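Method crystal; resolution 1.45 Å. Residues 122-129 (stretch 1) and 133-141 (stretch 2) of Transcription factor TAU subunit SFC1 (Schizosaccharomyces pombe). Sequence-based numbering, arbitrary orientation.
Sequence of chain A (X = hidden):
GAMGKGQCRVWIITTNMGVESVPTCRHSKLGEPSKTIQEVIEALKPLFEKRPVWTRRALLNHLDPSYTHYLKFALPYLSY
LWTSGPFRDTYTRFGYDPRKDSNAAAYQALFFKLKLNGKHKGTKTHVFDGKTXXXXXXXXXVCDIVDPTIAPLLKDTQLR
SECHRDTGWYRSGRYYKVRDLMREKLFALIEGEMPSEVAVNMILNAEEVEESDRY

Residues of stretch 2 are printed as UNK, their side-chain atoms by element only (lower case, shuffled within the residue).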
# COMPACT_ATOMS: atom_id res chain seq x y z
N GLY A 122 18.56 2.21 -8.14
CA GLY A 122 17.75 1.06 -7.78
C GLY A 122 16.41 1.08 -8.49
O GLY A 122 16.05 2.07 -9.12
N THR A 123 15.66 -0.02 -8.38
CA THR A 123 14.35 -0.11 -9.02
C THR A 123 13.30 0.66 -8.24
O THR A 123 13.34 0.72 -7.00
CB THR A 123 13.86 -1.56 -9.20
OG1 THR A 123 12.54 -1.56 -9.75
CG2 THR A 123 13.86 -2.30 -7.86
N LYS A 124 12.37 1.27 -8.97
CA LYS A 124 11.30 2.06 -8.39
C LYS A 124 10.03 1.24 -8.27
O LYS A 124 8.97 1.78 -8.00
CB LYS A 124 10.98 3.27 -9.29
CG LYS A 124 11.98 4.41 -9.27
CD LYS A 124 11.47 5.52 -10.19
CE LYS A 124 12.50 6.63 -10.42
NZ LYS A 124 12.26 7.34 -11.71
N THR A 125 10.13 -0.06 -8.50
CA THR A 125 8.93 -0.87 -8.55
C THR A 125 8.16 -0.88 -7.20
O THR A 125 8.71 -0.85 -6.07
CB THR A 125 9.25 -2.32 -8.98
OG1 THR A 125 8.02 -3.01 -9.19
CG2 THR A 125 10.06 -3.07 -7.93
N HIS A 126 6.85 -0.97 -7.35
CA HIS A 126 5.94 -1.18 -6.23
C HIS A 126 5.73 -2.68 -5.92
O HIS A 126 5.10 -3.03 -4.94
CB HIS A 126 4.59 -0.55 -6.58
CG HIS A 126 3.99 -1.11 -7.83
ND1 HIS A 126 4.55 -0.92 -9.07
CD2 HIS A 126 2.89 -1.87 -8.02
CE1 HIS A 126 3.83 -1.56 -9.98
NE2 HIS A 126 2.81 -2.12 -9.37
N VAL A 127 6.28 -3.54 -6.76
CA VAL A 127 6.10 -4.99 -6.63
C VAL A 127 7.14 -5.55 -5.69
O VAL A 127 8.31 -5.17 -5.74
CB VAL A 127 6.24 -5.65 -8.03
CG1 VAL A 127 6.19 -7.15 -7.96
CG2 VAL A 127 5.16 -5.15 -8.96
N PHE A 128 6.71 -6.49 -4.84
CA PHE A 128 7.62 -7.22 -3.97
C PHE A 128 7.78 -8.62 -4.52
O PHE A 128 6.85 -9.44 -4.40
CB PHE A 128 7.09 -7.30 -2.53
CG PHE A 128 8.13 -7.78 -1.54
CD1 PHE A 128 8.45 -9.13 -1.41
CD2 PHE A 128 8.81 -6.86 -0.74
CE1 PHE A 128 9.42 -9.52 -0.55
CE2 PHE A 128 9.76 -7.27 0.14
CZ PHE A 128 10.05 -8.60 0.23
N ASP A 129 8.93 -8.89 -5.14
CA ASP A 129 9.19 -10.22 -5.75
C ASP A 129 10.20 -11.06 -4.97
O ASP A 129 10.40 -12.24 -5.27
CB ASP A 129 9.56 -10.12 -7.23
CG ASP A 129 10.90 -9.47 -7.47
OD1 ASP A 129 11.58 -9.09 -6.49
OD2 ASP A 129 11.22 -9.29 -8.69
N UNK A 133 17.13 -6.61 -6.85
CA UNK A 133 18.06 -5.92 -5.96
C UNK A 133 17.82 -4.41 -5.87
O UNK A 133 17.26 -3.80 -6.77
c UNK A 133 21.38 -7.67 -7.09
c UNK A 133 19.93 -7.62 -6.53
c UNK A 133 19.80 -8.36 -5.21
c UNK A 133 19.50 -6.16 -6.43
N UNK A 134 18.25 -3.82 -4.76
CA UNK A 134 18.24 -2.38 -4.57
C UNK A 134 16.87 -1.74 -4.75
O UNK A 134 16.72 -0.72 -5.43
c UNK A 134 20.61 -2.36 -5.54
c UNK A 134 19.24 -1.72 -5.55
c UNK A 134 21.15 -2.90 -6.70
c UNK A 134 22.59 -3.01 -4.34
c UNK A 134 23.13 -3.54 -5.50
c UNK A 134 22.42 -3.48 -6.68
c UNK A 134 21.34 -2.43 -4.37
N UNK A 135 15.85 -2.33 -4.13
CA UNK A 135 14.56 -1.66 -4.18
C UNK A 135 14.60 -0.33 -3.43
O UNK A 135 15.23 -0.25 -2.38
c UNK A 135 14.46 -3.41 -2.57
c UNK A 135 15.81 -3.54 -3.30
c UNK A 135 13.61 -2.67 -3.51
N UNK A 136 13.95 0.68 -3.96
CA UNK A 136 13.87 1.97 -3.30
C UNK A 136 12.53 2.17 -2.57
O UNK A 136 12.41 3.04 -1.72
c UNK A 136 14.00 3.11 -4.32
o UNK A 136 12.87 3.10 -5.21
c UNK A 136 15.30 2.98 -5.12
N UNK A 137 11.54 1.34 -2.87
CA UNK A 137 10.24 1.45 -2.24
C UNK A 137 10.27 0.91 -0.82
O UNK A 137 10.93 -0.10 -0.56
o UNK A 137 7.46 1.98 -2.26
c UNK A 137 7.85 0.85 -2.65
n UNK A 137 7.05 -0.21 -2.72
c UNK A 137 9.26 0.63 -3.06
N UNK A 138 9.54 1.57 0.08
CA UNK A 138 9.49 1.06 1.45
C UNK A 138 8.08 0.79 1.93
O UNK A 138 7.90 0.40 3.07
n UNK A 138 13.88 0.14 0.28
c UNK A 138 10.18 2.01 2.43
c UNK A 138 11.71 2.13 2.19
c UNK A 138 14.55 0.65 1.30
n UNK A 138 15.87 0.82 1.20
n UNK A 138 13.92 0.99 2.42
c UNK A 138 12.47 0.85 2.62
N UNK A 139 7.08 1.00 1.08
CA UNK A 139 5.69 0.68 1.43
C UNK A 139 5.12 -0.21 0.33
O UNK A 139 5.09 0.19 -0.82
c UNK A 139 5.38 2.91 2.58
c UNK A 139 3.40 1.51 2.02
c UNK A 139 4.79 1.92 1.59
N UNK A 140 4.74 -1.43 0.70
CA UNK A 140 4.24 -2.42 -0.26
C UNK A 140 2.81 -2.77 0.08
O UNK A 140 2.50 -3.08 1.23
c UNK A 140 6.49 -3.46 -0.74
c UNK A 140 6.78 -3.61 -2.06
c UNK A 140 9.04 -3.04 -1.66
c UNK A 140 8.78 -2.86 -0.33
c UNK A 140 5.09 -3.69 -0.23
c UNK A 140 8.07 -3.40 -2.53
o UNK A 140 10.35 -2.82 -2.16
c UNK A 140 7.50 -3.08 0.13
N UNK A 141 1.97 -2.81 -0.94
CA UNK A 141 0.61 -3.29 -0.77
C UNK A 141 0.52 -4.79 -1.02
O UNK A 141 1.23 -5.34 -1.87
c UNK A 141 -0.59 -1.13 -1.22
o UNK A 141 -1.22 0.17 -3.11
c UNK A 141 -0.35 -2.57 -1.68
c UNK A 141 -1.60 -0.45 -2.11
n UNK A 141 -2.87 -0.58 -1.80
O HOH W 1 11.33 -0.73 -5.15
O HOH W 2 2.94 -2.05 -3.61
O HOH W 3 10.81 -4.04 -4.67

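Position 133 carries four side-chain carbons, forked at the second, and its CA-to-CB bond points away from stretch 1. It meets that stretch through its backbone, where O lies 3.9 Å from Thr123 CG2. The fork beyond CB identifies Leu133.

At position 134 one carbon leads to a ring of six carbons with no heteroatom. CB leaves sideways and the ring leads away from stretch 1, so here too the carbonyl makes the contact: O of 134 accepts a weak hydrogen bond from Thr123 N (3.2 Å, angle 126°) and lies 3.1 Å from Gly122 CA in a CA-H...O contact. A side chain on Gly122 would collide with this oxygen, since an ideal CB would sit only 2.1 Å from it. The bare six-carbon ring is that of Phe134.

Position 135 has three side-chain carbons that close a ring onto its own backbone N, which leaves no amide hydrogen to donate. Its CB points away, while its CA packs 3.8 Å from Thr123 CG2. This is Pro135.

Position 136 has one carbon bearing an oxygen and a carbon, and it points toward stretch 1. The oxygen donates a hydrogen bond to Thr123 O (3.0 Å), and the methyl carbon lies 4.0 Å from Gly122 C. A hydroxyl and a methyl on CB define Thr136, with chi1 in the p well. Its backbone N also donates to Thr123 O (3.1 Å, 154°), so amide and OG1 converge on one acceptor.

Two carbons, the second carrying an oxygen and a nitrogen, make up the side chain at 137. CB approaches Thr125 O to 3.4 Å, and the terminal nitrogen lies 3.8 Å from His126 CA. The short amide is Asn137; its ND2 donates to the backbone O of position 139 (2.8 Å), bracing its own stretch.

Position 138 shows three carbons, a nitrogen, and a carbon carrying two more nitrogens. This guanidinium belongs to Arg138, which does not reach stretch 1; NH1 instead donates to Pro135 O (3.0 Å) and Asn137 O (3.1 Å).

Position 139 bears one carbon carrying two others, directed away from stretch 1: Val139, where the strand begins.

At position 140 one carbon leads to a six-carbon ring bearing an oxygen. The edge of the ring lies close to His126 O, while one face receives the edge of the Phe128 ring. This is Tyr140. Tyr140 CD2 lies 3.4 Å from His126 O; the Phe128 and Tyr140 ring centroids are 5.2 Å apart and the planes 86° apart.

Position 141 has three carbons, the third carrying an oxygen and a nitrogen: Gln141, its side chain bonded elsewhere in the structure.

The contact buries 448 Å². The amide and hydroxyl of Thr136, both donating to Thr123 O, hold one end, and aromatic packing of Tyr140 against Phe128 secures the other. Waters join the backbones between and beside them: water 1 donates to Thr123 O and Thr125 O and accepts from Asn137 N, while water 2 links His126 O to Gln141 N.

Stretch 2, residues 133-141: LFPTNRVYQ
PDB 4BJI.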